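Local atomic coordinates of alginate lyase (Bacteroides ovatus, PDB entry 3NNB), a protein that probably cleaves the polysaccharide alginate by beta-elimination. Residues T6-A11 against C289-T294; P46-K51 against T140-H145; H61-M66 against K95-K100; K245-F250 against L295-Y300. All blocks are in the same frame, centred on the assembly; numbering follows the deposited sequence. Where two conformers were deposited one is given.

In the fold
The four contacts form two touching pairs, far apart in a mainly helical chain, consistent with the alpha/alpha toroid expected of its clan. Interactions 1 and 4 have centres about 11 Å apart and share the end of helix 274-293, where Ala-292 O probably accepts a hydrogen bond from Gln-297 N. Interactions 2 and 3, centres about 8 Å apart, are joined by the salt bridge of Asp-50 with Lys-100. The centres of interactions 1 and 3 lie about 29 Å apart, on opposite sides of the chain's centre. A bound glycerol, probably from the crystallisation liquor, lies about 4 Å from the Ser-290 side chain in interaction 1. Sodium is bound separately, by Glu-182, Ser-184 and Phe-187.

Interaction 1: T6-A11 against C289-T294; sequences TRIYAA and CSIAST
Arg-7 and Thr-294 make the one direct hydrogen bond between the loop 6-11 and the end of helix 274-293. Arg-7 NH1 donates to Thr-294 OG1 over 2.9 Å, and the hydroxyl sits at the edge of the guanidinium, in its plane. That hydroxyl in turn donates to Ile-291 O at 2.7 Å, so two bonds grip it; threonine suits the place because one OG1 can both accept and donate while its methyl CG2 rests against Thr-6 O. The arginine chain bends at chi2 (-63°), and its flat end has N-H donors enough for Thr-294 OG1 and for a water, which accepts from Arg-7 NH1 at 3.0 Å and gives a weak bond to Thr-294 O.

Backbone contacts come next. Arg-7 O receives a CA-H...O approach from Ile-291 CA at 3.4 Å. Ser-290 CB lies 3.6 Å from Ile-8 O, a small side chain where loop and helix draw close, and its OG is bonded back to Leu-286 O.

The apolar part is two isoleucines extending alongside each other in the same direction, with Ile-8 CD1 3.9 Å from Ile-291 CD1.

Around this, Asp-176 of helix 171-180 takes the backbone N-H groups of Arg-7, Ile-8 and Tyr-9. Helix 221-236 packs through Leu-235 on both Arg-7 and Ile-291, and Tyr-9 reaches helix 98-118, so the N-terminal loop is tied to four helices.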
loop_
_atom_site.group_PDB
_atom_site.type_symbol
_atom_site.label_atom_id
_atom_site.label_comp_id
_atom_site.label_asym_id
_atom_site.label_seq_id
_atom_site.Cartn_x
_atom_site.Cartn_y
_atom_site.Cartn_z
ATOM N N THR A 6 12.561 -2.715 9.734
ATOM C CA THR A 6 11.562 -2.470 8.694
ATOM C C THR A 6 11.339 -3.715 7.833
ATOM O O THR A 6 12.265 -4.520 7.590
ATOM C CB THR A 6 11.932 -1.252 7.846
ATOM O OG1 THR A 6 13.197 -1.429 7.202
ATOM C CG2 THR A 6 12.030 0.026 8.735
ATOM N N ARG A 7 10.117 -3.841 7.322
ATOM C CA ARG A 7 9.714 -5.015 6.554
ATOM C C ARG A 7 9.482 -4.734 5.086
ATOM O O ARG A 7 9.870 -5.527 4.217
ATOM C CB ARG A 7 8.462 -5.647 7.190
ATOM C CG ARG A 7 8.586 -5.973 8.661
ATOM C CD ARG A 7 9.656 -7.020 8.922
ATOM N NE ARG A 7 9.600 -7.422 10.331
ATOM C CZ ARG A 7 10.163 -8.497 10.869
ATOM N NH1 ARG A 7 10.839 -9.368 10.141
ATOM N NH2 ARG A 7 10.031 -8.694 12.188
ATOM N N ILE A 8 8.828 -3.615 4.792
ATOM C CA ILE A 8 8.593 -3.156 3.425
ATOM C C ILE A 8 9.821 -2.419 2.908
ATOM O O ILE A 8 10.308 -2.681 1.801
ATOM C CB ILE A 8 7.353 -2.214 3.360
ATOM C CG1 ILE A 8 6.066 -3.010 3.668
ATOM C CG2 ILE A 8 7.295 -1.525 2.019
ATOM C CD1 ILE A 8 5.513 -3.767 2.517
ATOM N N TYR A 9 10.343 -1.502 3.713
ATOM C CA TYR A 9 11.580 -0.780 3.365
ATOM C C TYR A 9 12.766 -1.711 3.645
ATOM O O TYR A 9 12.740 -2.440 4.613
ATOM C CB TYR A 9 11.768 0.487 4.219
ATOM C CG TYR A 9 10.690 1.563 4.123
ATOM C CD1 TYR A 9 9.962 1.751 2.974
ATOM C CD2 TYR A 9 10.441 2.408 5.210
ATOM C CE1 TYR A 9 8.964 2.767 2.908
ATOM C CE2 TYR A 9 9.469 3.410 5.147
ATOM C CZ TYR A 9 8.768 3.600 4.009
ATOM O OH TYR A 9 7.799 4.611 3.952
ATOM N N ALA A 10 13.774 -1.678 2.782
ATOM C CA ALA A 10 15.030 -2.424 2.958
ATOM C C ALA A 10 15.851 -1.697 4.020
ATOM O O ALA A 10 16.344 -0.581 3.760
ATOM C CB ALA A 10 15.792 -2.514 1.633
ATOM N N ALA A 11 15.926 -2.273 5.215
ATOM C CA ALA A 11 16.461 -1.560 6.373
ATOM C C ALA A 11 17.942 -1.146 6.211
ATOM O O ALA A 11 18.322 -0.044 6.610
ATOM C CB ALA A 11 16.316 -2.401 7.663
ATOM N N CYS A 289 8.033 -9.873 -1.327
ATOM C CA CYS A 289 9.431 -10.346 -1.420
ATOM C C CYS A 289 10.282 -9.655 -0.358
ATOM O O CYS A 289 11.129 -10.297 0.272
ATOM C CB CYS A 289 10.016 -10.024 -2.799
ATOM S SG CYS A 289 9.304 -10.999 -4.150
ATOM N N SER A 290 10.058 -8.342 -0.167
ATOM C CA SER A 290 10.815 -7.565 0.820
ATOM C C SER A 290 10.542 -8.069 2.236
ATOM O O SER A 290 11.478 -8.393 2.984
ATOM C CB SER A 290 10.491 -6.069 0.695
ATOM O OG SER A 290 10.859 -5.610 -0.600
ATOM N N ILE A 291 9.256 -8.199 2.599
ATOM C CA ILE A 291 8.902 -8.736 3.917
ATOM C C ILE A 291 9.498 -10.119 4.134
ATOM O O ILE A 291 10.153 -10.374 5.158
ATOM C CB ILE A 291 7.395 -8.827 4.100
ATOM C CG1 ILE A 291 6.804 -7.425 4.038
ATOM C CG2 ILE A 291 7.033 -9.483 5.455
ATOM C CD1 ILE A 291 5.252 -7.444 3.892
ATOM N N ALA A 292 9.319 -10.995 3.143
ATOM C CA ALA A 292 9.797 -12.371 3.214
ATOM C C ALA A 292 11.307 -12.449 3.387
ATOM O O ALA A 292 11.820 -13.319 4.115
ATOM C CB ALA A 292 9.328 -13.123 1.968
ATOM N N SER A 293 12.039 -11.565 2.741
ATOM C CA SER A 293 13.511 -11.603 2.805
ATOM C C SER A 293 13.985 -11.389 4.235
ATOM O O SER A 293 15.051 -11.871 4.662
ATOM C CB SER A 293 14.142 -10.537 1.897
ATOM O OG SER A 293 13.935 -9.232 2.409
ATOM N N THR A 294 13.230 -10.604 4.986
ATOM C CA THR A 294 13.632 -10.325 6.382
ATOM C C THR A 294 13.521 -11.579 7.270
ATOM O O THR A 294 14.131 -11.623 8.349
ATOM C CB THR A 294 12.847 -9.157 7.002
ATOM O OG1 THR A 294 11.501 -9.524 7.317
ATOM C CG2 THR A 294 12.915 -7.897 6.123
HETATM O O HOH W 1 13.039 -10.958 11.451
#

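Interaction 2: P46-K51 against T140-H145; sequences PSVMDK and TKMNPH
Val-48 wedges between Thr-140 and Met-142 where a type I beta turn, Ser-47 to Asp-50, meets the loop that follows helix 121-136. Its side chain forks at CB. From there CG1 reaches Met-142, a selenomethionine, 3.8 Å from CB of that residue and almost as near its CG, and the two side chains cross at about a right angle. The other branch, CG2, faces the backbone and ends 3.7 Å from Lys-141 O, with Thr-140 O close by. Valine suits the place because its two methyls part at CB, one to Met-142 and one to the Thr-140 and Lys-141 carbonyls.

Ser-47 comes before it in the turn. Its CB lies 3.5 Å from Thr-140 O, and its OG, placed between the backbone N and the carbonyl carbon (chi1 80°), touches Thr-140 CB and accepts from Met-49 N at 3.0 Å, which makes an ST turn. An alanine here would lack that OG, and Met-49 N would probably be left without its acceptor and the turn less firmly fixed.

Met-49, also present as selenomethionine, lays CG 3.7 Å from Thr-140 CA, while Thr-140 OG1 is engaged by Val-133 O on helix 121-136. Trp-134 of the same helix touches both Val-48 and Met-142, so turn and loop share a helical floor. No direct hydrogen bond joins the two segments; instead one water accepts from Val-48 N at 2.9 Å and donates to Thr-140 O at 2.8 Å.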
loop_
_atom_site.group_PDB
_atom_site.type_symbol
_atom_site.label_atom_id
_atom_site.label_comp_id
_atom_site.label_asym_id
_atom_site.label_seq_id
_atom_site.Cartn_x
_atom_site.Cartn_y
_atom_site.Cartn_z
ATOM N N PRO A 46 -7.225 14.384 10.855
ATOM C CA PRO A 46 -8.615 13.985 10.635
ATOM C C PRO A 46 -8.996 12.734 11.440
ATOM O O PRO A 46 -8.164 12.120 12.098
ATOM C CB PRO A 46 -8.637 13.669 9.142
ATOM C CG PRO A 46 -7.297 13.026 8.918
ATOM C CD PRO A 46 -6.338 13.802 9.819
ATOM N N SER A 47 -10.251 12.327 11.324
ATOM C CA SER A 47 -10.741 11.103 11.949
ATOM C C SER A 47 -11.966 10.609 11.227
ATOM O O SER A 47 -12.567 11.329 10.420
ATOM C CB SER A 47 -11.072 11.291 13.428
ATOM O OG SER A 47 -12.353 11.914 13.623
ATOM N N VAL A 48 -12.359 9.369 11.557
ATOM C CA VAL A 48 -13.597 8.814 11.043
ATOM C C VAL A 48 -14.858 9.576 11.549
ATOM O O VAL A 48 -15.949 9.337 11.055
ATOM C CB VAL A 48 -13.754 7.316 11.373
ATOM C CG1 VAL A 48 -12.608 6.501 10.694
ATOM C CG2 VAL A 48 -13.876 7.054 12.924
HETATM N N MSE A 49 -14.708 10.483 12.490
HETATM C CA MSE A 49 -15.830 11.317 12.938
HETATM C C MSE A 49 -16.135 12.455 12.001
HETATM O O MSE A 49 -17.179 13.134 12.142
HETATM C CB MSE A 49 -15.577 11.833 14.351
HETATM C CG MSE A 49 -15.155 10.755 15.340
HETATM SE SE MSE A 49 -16.320 9.187 15.451
HETATM C CE MSE A 49 -17.669 10.032 16.627
ATOM N N ASP A 50 -15.287 12.696 11.008
ATOM C CA ASP A 50 -15.466 13.875 10.170
ATOM C C ASP A 50 -16.533 13.683 9.099
ATOM O O ASP A 50 -17.132 14.661 8.642
ATOM C CB ASP A 50 -14.154 14.274 9.494
ATOM C CG ASP A 50 -13.122 14.765 10.468
ATOM O OD1 ASP A 50 -13.489 15.164 11.576
ATOM O OD2 ASP A 50 -11.921 14.727 10.125
ATOM N N LYS A 51 -16.748 12.445 8.671
ATOM C CA LYS A 51 -17.731 12.166 7.630
ATOM C C LYS A 51 -19.130 12.615 8.085
ATOM O O LYS A 51 -19.464 12.591 9.269
ATOM C CB LYS A 51 -17.667 10.681 7.237
ATOM C CG LYS A 51 -18.017 9.664 8.345
ATOM C CD LYS A 51 -18.161 8.244 7.801
ATOM C CE LYS A 51 -18.361 7.215 8.952
ATOM N NZ LYS A 51 -17.076 7.085 9.772
ATOM N N THR A 140 -12.551 9.870 19.046
ATOM C CA THR A 140 -12.371 9.988 17.594
ATOM C C THR A 140 -11.862 8.697 16.899
ATOM O O THR A 140 -11.794 8.639 15.669
ATOM C CB THR A 140 -11.402 11.105 17.210
ATOM O OG1 THR A 140 -10.139 10.924 17.874
ATOM C CG2 THR A 140 -11.997 12.489 17.506
ATOM N N LYS A 141 -11.562 7.651 17.655
ATOM C CA LYS A 141 -10.826 6.544 17.062
ATOM C C LYS A 141 -11.645 5.686 16.090
ATOM O O LYS A 141 -12.864 5.546 16.194
ATOM C CB LYS A 141 -10.257 5.627 18.116
ATOM C CG LYS A 141 -11.300 4.866 18.893
ATOM C CD LYS A 141 -10.647 3.980 19.917
ATOM C CE LYS A 141 -11.661 3.296 20.791
ATOM N NZ LYS A 141 -10.948 2.696 21.964
HETATM N N MSE A 142 -10.915 5.123 15.143
HETATM C CA MSE A 142 -11.471 4.157 14.200
HETATM C C MSE A 142 -11.481 2.767 14.839
HETATM O O MSE A 142 -10.471 2.314 15.335
HETATM C CB MSE A 142 -10.668 4.132 12.909
HETATM C CG MSE A 142 -11.122 3.089 11.922
HETATM SE SE MSE A 142 -10.057 3.054 10.305
HETATM C CE MSE A 142 -10.310 1.192 9.834
ATOM N N ASN A 143 -12.628 2.095 14.824
ATOM C CA ASN A 143 -12.689 0.691 15.263
ATOM C C ASN A 143 -11.836 -0.203 14.372
ATOM O O ASN A 143 -11.727 0.042 13.166
ATOM C CB ASN A 143 -14.125 0.220 15.372
ATOM C CG ASN A 143 -14.900 0.968 16.417
ATOM O OD1 ASN A 143 -14.340 1.376 17.437
ATOM N ND2 ASN A 143 -16.205 1.150 16.177
ATOM N N PRO A 144 -11.240 -1.261 14.944
ATOM C CA PRO A 144 -10.299 -2.069 14.166
ATOM C C PRO A 144 -10.982 -3.172 13.328
ATOM O O PRO A 144 -10.800 -4.366 13.578
ATOM C CB PRO A 144 -9.367 -2.656 15.243
ATOM C CG PRO A 144 -10.246 -2.763 16.411
ATOM C CD PRO A 144 -11.138 -1.561 16.390
ATOM N N HIS A 145 -11.742 -2.729 12.326
ATOM C CA HIS A 145 -12.394 -3.602 11.347
ATOM C C HIS A 145 -12.838 -2.777 10.155
ATOM O O HIS A 145 -12.925 -1.565 10.226
ATOM C CB HIS A 145 -13.601 -4.311 11.943
ATOM C CG HIS A 145 -14.746 -3.402 12.245
ATOM N ND1 HIS A 145 -15.699 -3.058 11.296
ATOM C CD2 HIS A 145 -15.095 -2.765 13.382
ATOM C CE1 HIS A 145 -16.583 -2.256 11.849
ATOM N NE2 HIS A 145 -16.235 -2.051 13.105
HETATM O O HOH W 2 -10.461 7.969 13.324
#

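Interaction 3: H61-M66 against K95-K100; sequences HDYMSM and KLDRNK
Tyr-63 and Asp-97 run past one another in opposite senses where the short strand 64-66, paired in parallel with strand 148-151, is laid against the start of helix 98-118. In the tyrosine CG is anti to the backbone N (chi1 180°), and CE1 of the ring comes 3.4 Å from Asp-97 CB; ring and carboxylate planes stand 41° apart. Farther out, Tyr-63 OH lies 3.4 Å from Arg-98 CD, the ring turned 50° from the guanidinium. A tyrosine serves well here: its flat ring lies against Asp-97 CB while its hydroxyl reaches Asp-167, which Ser-65 OG also binds.

Leu-96 points toward the strand. One methyl, CD1, lies 3.7 Å from Met-66 N, near Met-66 CB, and 4.1 Å from Met-64 CE, the end of an extended selenomethionine chain; an apolar leucine suits this buried place beside the strand.

Asp-97 OD2 is shared by Met-64 N and by Lys-51, whose NZ forms a salt bridge with it, so a buried carboxylate oxygen has both a backbone and an ionic mate; the lysine would probably favour its ionised form. Two bonds clasp the segments in a small ring: Met-64 N donates to Asp-97 OD2 at 2.8 Å, on the anti side and somewhat out of the carboxylate plane, and Asp-97 N donates in return to Met-64 O at 2.9 Å, nearly along the C=O axis.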
loop_
_atom_site.group_PDB
_atom_site.type_symbol
_atom_site.label_atom_id
_atom_site.label_comp_id
_atom_site.label_asym_id
_atom_site.label_seq_id
_atom_site.Cartn_x
_atom_site.Cartn_y
_atom_site.Cartn_z
ATOM N N HIS A 61 -17.761 5.581 14.627
ATOM C CA HIS A 61 -16.385 5.098 14.791
ATOM C C HIS A 61 -16.054 3.938 13.848
ATOM O O HIS A 61 -14.892 3.551 13.716
ATOM C CB HIS A 61 -16.124 4.665 16.224
ATOM C CG HIS A 61 -16.126 5.777 17.208
ATOM N ND1 HIS A 61 -14.960 6.403 17.604
ATOM C CD2 HIS A 61 -17.131 6.327 17.939
ATOM C CE1 HIS A 61 -15.257 7.309 18.530
ATOM N NE2 HIS A 61 -16.569 7.297 18.741
ATOM N N ASP A 62 -17.070 3.351 13.209
ATOM C CA ASP A 62 -16.831 2.413 12.152
ATOM C C ASP A 62 -16.408 3.107 10.858
ATOM O O ASP A 62 -17.103 3.990 10.332
ATOM C CB ASP A 62 -18.054 1.534 11.887
ATOM C CG ASP A 62 -18.351 0.547 13.024
ATOM O OD1 ASP A 62 -17.496 0.317 13.909
ATOM O OD2 ASP A 62 -19.466 -0.026 12.981
ATOM N N TYR A 63 -15.276 2.642 10.325
ATOM C CA TYR A 63 -14.802 3.069 9.022
ATOM C C TYR A 63 -15.849 2.795 7.947
ATOM O O TYR A 63 -16.423 1.723 7.911
ATOM C CB TYR A 63 -13.472 2.380 8.666
ATOM C CG TYR A 63 -12.908 2.758 7.315
ATOM C CD1 TYR A 63 -12.130 3.888 7.134
ATOM C CD2 TYR A 63 -13.160 1.960 6.233
ATOM C CE1 TYR A 63 -11.611 4.203 5.901
ATOM C CE2 TYR A 63 -12.645 2.269 4.969
ATOM C CZ TYR A 63 -11.877 3.388 4.810
ATOM O OH TYR A 63 -11.364 3.691 3.561
HETATM N N MSE A 64 -16.061 3.776 7.090
HETATM C CA MSE A 64 -16.988 3.637 5.979
HETATM C C MSE A 64 -16.368 4.270 4.784
HETATM O O MSE A 64 -15.932 5.437 4.835
HETATM C CB MSE A 64 -18.342 4.311 6.302
HETATM C CG MSE A 64 -19.391 4.024 5.230
HETATM SE SE MSE A 64 -20.991 5.061 5.586
HETATM C CE MSE A 64 -21.975 4.562 3.949
ATOM N N SER A 65 -16.362 3.522 3.688
ATOM C CA SER A 65 -15.969 4.108 2.391
ATOM C C SER A 65 -16.897 3.599 1.298
ATOM O O SER A 65 -17.721 2.722 1.552
ATOM C CB SER A 65 -14.525 3.742 2.019
ATOM O OG SER A 65 -14.370 2.349 1.858
HETATM N N MSE A 66 -16.760 4.180 0.110
HETATM C CA MSE A 66 -17.554 3.810 -1.068
HETATM C C MSE A 66 -16.673 3.162 -2.129
HETATM O O MSE A 66 -15.541 3.609 -2.356
HETATM C CB MSE A 66 -18.163 5.075 -1.692
HETATM C CG MSE A 66 -19.191 4.783 -2.782
HETATM SE SE MSE A 66 -19.703 6.456 -3.676
HETATM C CE MSE A 66 -18.371 6.403 -4.989
ATOM N N LYS A 95 -16.671 12.082 0.451
ATOM C CA LYS A 95 -17.581 12.390 1.560
ATOM C C LYS A 95 -17.404 11.446 2.750
ATOM O O LYS A 95 -17.840 11.751 3.868
ATOM C CB LYS A 95 -19.049 12.295 1.107
ATOM C CG LYS A 95 -19.476 13.301 0.053
ATOM C CD LYS A 95 -20.949 12.991 -0.394
ATOM C CE LYS A 95 -21.345 13.628 -1.765
ATOM N NZ LYS A 95 -22.482 12.867 -2.448
ATOM N N LEU A 96 -16.824 10.285 2.497
ATOM C CA LEU A 96 -16.693 9.240 3.522
ATOM C C LEU A 96 -15.252 9.236 4.061
ATOM O O LEU A 96 -14.631 10.286 4.101
ATOM C CB LEU A 96 -17.170 7.917 2.950
ATOM C CG LEU A 96 -18.602 7.925 2.425
ATOM C CD1 LEU A 96 -19.024 6.526 1.947
ATOM C CD2 LEU A 96 -19.557 8.450 3.531
ATOM N N ASP A 97 -14.750 8.097 4.546
ATOM C CA ASP A 97 -13.499 8.067 5.309
ATOM C C ASP A 97 -12.201 7.872 4.525
ATOM O O ASP A 97 -11.114 8.039 5.077
ATOM C CB ASP A 97 -13.583 6.965 6.383
ATOM C CG ASP A 97 -14.602 7.258 7.469
ATOM O OD1 ASP A 97 -14.816 8.461 7.751
ATOM O OD2 ASP A 97 -15.150 6.279 8.033
ATOM N N ARG A 98 -12.301 7.440 3.275
ATOM C CA ARG A 98 -11.117 6.939 2.516
ATOM C C ARG A 98 -10.014 7.979 2.383
ATOM O O ARG A 98 -8.824 7.666 2.608
ATOM C CB ARG A 98 -11.503 6.479 1.107
ATOM C CG ARG A 98 -10.337 6.075 0.255
ATOM C CD ARG A 98 -9.662 4.863 0.822
ATOM N NE ARG A 98 -8.506 4.423 0.031
ATOM C CZ ARG A 98 -7.257 4.852 0.214
ATOM N NH1 ARG A 98 -6.979 5.756 1.120
ATOM N NH2 ARG A 98 -6.270 4.341 -0.530
ATOM N N ASN A 99 -10.383 9.196 2.007
ATOM C CA ASN A 99 -9.364 10.252 1.812
ATOM C C ASN A 99 -8.792 10.775 3.109
ATOM O O ASN A 99 -7.623 11.114 3.159
ATOM C CB ASN A 99 -9.898 11.378 0.907
ATOM C CG ASN A 99 -10.076 10.910 -0.566
ATOM O OD1 ASN A 99 -9.483 9.910 -0.976
ATOM N ND2 ASN A 99 -10.895 11.645 -1.348
ATOM N N LYS A 100 -9.578 10.792 4.171
ATOM C CA LYS A 100 -9.057 11.145 5.484
ATOM C C LYS A 100 -8.049 10.092 5.957
ATOM O O LYS A 100 -6.971 10.433 6.459
ATOM C CB LYS A 100 -10.170 11.309 6.527
ATOM C CG LYS A 100 -11.226 12.425 6.325
ATOM C CD LYS A 100 -10.674 13.750 6.012
ATOM C CE LYS A 100 -11.755 14.880 6.201
ATOM N NZ LYS A 100 -11.657 15.579 7.567
#

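Interaction 4: K245-F250 against L295-Y300; sequences KTIQEF and LGQDIY
Ile-247 on helix 240-258 is the hub of the first shell and meets three residues of the loop 295-300. Its CD1 lies 3.6 Å from Leu-295 CD1, and its CG2 is 3.6 Å from Gln-297 CB and 3.8 Å from Ile-299 CD1. A beta-branched residue suits the place because its two branches part to serve different neighbours. Three residues on along the helix, Phe-250 CD2 stands 4.0 Å from Ile-299 CG2, the two side chains crossing at about a right angle.

At the more exposed margin Gln-248 NE2 gives a weak but straight hydrogen bond to Gln-297 OE1 at 3.5 Å. The second glutamine bends at chi2 (-60°), and at its tip NE2 donates to Leu-295 O at 3.2 Å from above the carbonyl plane. That bond probably restrains the rotation of the amide, with OE1 left facing Gln-248. An alanine in place of Gln-297 would probably leave both Leu-295 O and Gln-248 NE2 without these partners, although CB would still touch Ile-247.

Farther out, Ala-292 of helix 274-293 packs on both Ile-247 and Ile-299, and Thr-231 of helix 221-236 backs Ile-247. The loop follows a Schellman motif ending helix 274-293: Gly-296, with the positive phi that favours glycine, is the C-prime residue, Gln-297 N bonds to Ala-292 O, and Gly-296 N bonds to Ser-293 O.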
loop_
_atom_site.group_PDB
_atom_site.type_symbol
_atom_site.label_atom_id
_atom_site.label_comp_id
_atom_site.label_asym_id
_atom_site.label_seq_id
_atom_site.Cartn_x
_atom_site.Cartn_y
_atom_site.Cartn_z
ATOM N N LYS A 245 3.522 -18.732 7.930
ATOM C CA LYS A 245 2.546 -19.566 7.245
ATOM C C LYS A 245 2.047 -18.891 5.964
ATOM O O LYS A 245 1.956 -19.516 4.924
ATOM C CB LYS A 245 1.365 -19.879 8.151
ATOM C CG LYS A 245 0.183 -20.493 7.432
ATOM C CD LYS A 245 -1.012 -20.646 8.369
ATOM C CE LYS A 245 -2.027 -21.637 7.817
ATOM N NZ LYS A 245 -2.696 -21.145 6.575
ATOM N N THR A 246 1.701 -17.609 6.075
ATOM C CA THR A 246 1.134 -16.853 4.961
ATOM C C THR A 246 2.183 -16.733 3.846
ATOM O O THR A 246 1.879 -16.874 2.663
ATOM C CB THR A 246 0.631 -15.478 5.454
ATOM O OG1 THR A 246 -0.258 -15.685 6.552
ATOM C CG2 THR A 246 -0.116 -14.717 4.327
ATOM N N ILE A 247 3.421 -16.495 4.237
ATOM C CA ILE A 247 4.547 -16.445 3.271
ATOM C C ILE A 247 4.749 -17.772 2.558
ATOM O O ILE A 247 4.886 -17.833 1.329
ATOM C CB ILE A 247 5.844 -15.990 3.954
ATOM C CG1 ILE A 247 5.726 -14.502 4.378
ATOM C CG2 ILE A 247 7.075 -16.172 3.021
ATOM C CD1 ILE A 247 6.817 -13.998 5.334
ATOM N N GLN A 248 4.778 -18.858 3.326
ATOM C CA GLN A 248 5.043 -20.166 2.743
ATOM C C GLN A 248 3.973 -20.606 1.780
ATOM O O GLN A 248 4.283 -21.260 0.798
ATOM C CB GLN A 248 5.317 -21.186 3.857
ATOM C CG GLN A 248 6.724 -20.875 4.449
ATOM C CD GLN A 248 7.071 -21.624 5.711
ATOM O OE1 GLN A 248 6.228 -22.286 6.320
ATOM N NE2 GLN A 248 8.323 -21.478 6.139
ATOM N N GLU A 249 2.736 -20.189 2.014
ATOM C CA GLU A 249 1.622 -20.509 1.135
ATOM C C GLU A 249 1.460 -19.577 -0.069
ATOM O O GLU A 249 0.717 -19.886 -1.021
ATOM C CB GLU A 249 0.329 -20.545 1.937
ATOM C CG GLU A 249 0.338 -21.640 2.962
ATOM C CD GLU A 249 -0.947 -21.718 3.774
ATOM O OE1 GLU A 249 -1.882 -20.902 3.600
ATOM O OE2 GLU A 249 -1.004 -22.641 4.594
ATOM N N PHE A 250 2.160 -18.437 -0.031
ATOM C CA PHE A 250 1.948 -17.360 -1.007
ATOM C C PHE A 250 2.270 -17.747 -2.472
ATOM O O PHE A 250 1.486 -17.435 -3.364
ATOM C CB PHE A 250 2.684 -16.104 -0.518
ATOM C CG PHE A 250 2.548 -14.878 -1.377
ATOM C CD1 PHE A 250 1.495 -13.974 -1.167
ATOM C CD2 PHE A 250 3.508 -14.573 -2.325
ATOM C CE1 PHE A 250 1.417 -12.818 -1.897
ATOM C CE2 PHE A 250 3.419 -13.427 -3.060
ATOM C CZ PHE A 250 2.398 -12.533 -2.806
ATOM N N LEU A 295 12.738 -12.565 6.839
ATOM C CA LEU A 295 12.584 -13.813 7.513
ATOM C C LEU A 295 13.354 -14.932 6.770
ATOM O O LEU A 295 13.152 -16.080 7.072
ATOM C CB LEU A 295 11.100 -14.185 7.609
ATOM C CG LEU A 295 10.155 -13.230 8.332
ATOM C CD1 LEU A 295 8.747 -13.807 8.345
ATOM C CD2 LEU A 295 10.648 -12.953 9.724
ATOM N N GLY A 296 14.181 -14.581 5.797
ATOM C CA GLY A 296 14.957 -15.562 5.044
ATOM C C GLY A 296 14.177 -16.461 4.112
ATOM O O GLY A 296 14.639 -17.538 3.740
ATOM N N GLN A 297 12.988 -16.008 3.713
ATOM C CA GLN A 297 12.120 -16.724 2.803
ATOM C C GLN A 297 12.216 -16.141 1.384
ATOM O O GLN A 297 12.032 -14.937 1.163
ATOM C CB GLN A 297 10.671 -16.695 3.290
ATOM C CG GLN A 297 10.493 -17.138 4.749
ATOM C CD GLN A 297 10.963 -18.556 4.960
ATOM O OE1 GLN A 297 10.464 -19.467 4.310
ATOM N NE2 GLN A 297 11.975 -18.745 5.829
ATOM N N ASP A 298 12.574 -16.985 0.429
ATOM C CA ASP A 298 12.837 -16.513 -0.936
ATOM C C ASP A 298 11.548 -16.623 -1.759
ATOM O O ASP A 298 11.344 -17.584 -2.477
ATOM C CB ASP A 298 13.941 -17.344 -1.572
ATOM C CG ASP A 298 14.392 -16.777 -2.909
ATOM O OD1 ASP A 298 13.722 -15.845 -3.451
ATOM O OD2 ASP A 298 15.403 -17.268 -3.438
ATOM N N ILE A 299 10.697 -15.612 -1.651
ATOM C CA ILE A 299 9.494 -15.537 -2.474
ATOM C C ILE A 299 9.872 -15.115 -3.908
ATOM O O ILE A 299 9.290 -15.597 -4.888
ATOM C CB ILE A 299 8.512 -14.545 -1.853
ATOM C CG1 ILE A 299 7.934 -15.124 -0.556
ATOM C CG2 ILE A 299 7.395 -14.098 -2.855
ATOM C CD1 ILE A 299 7.064 -16.401 -0.775
ATOM N N TYR A 300 10.859 -14.231 -4.048
ATOM C CA TYR A 300 11.162 -13.678 -5.371
ATOM C C TYR A 300 11.429 -14.773 -6.418
ATOM O O TYR A 300 10.938 -14.690 -7.540
ATOM C CB TYR A 300 12.347 -12.713 -5.329
ATOM C CG TYR A 300 12.602 -12.030 -6.643
ATOM C CD1 TYR A 300 13.425 -12.592 -7.590
ATOM C CD2 TYR A 300 11.984 -10.797 -6.961
ATOM C CE1 TYR A 300 13.643 -11.946 -8.810
ATOM C CE2 TYR A 300 12.168 -10.177 -8.141
ATOM C CZ TYR A 300 12.986 -10.756 -9.088
ATOM O OH TYR A 300 13.188 -10.112 -10.270
#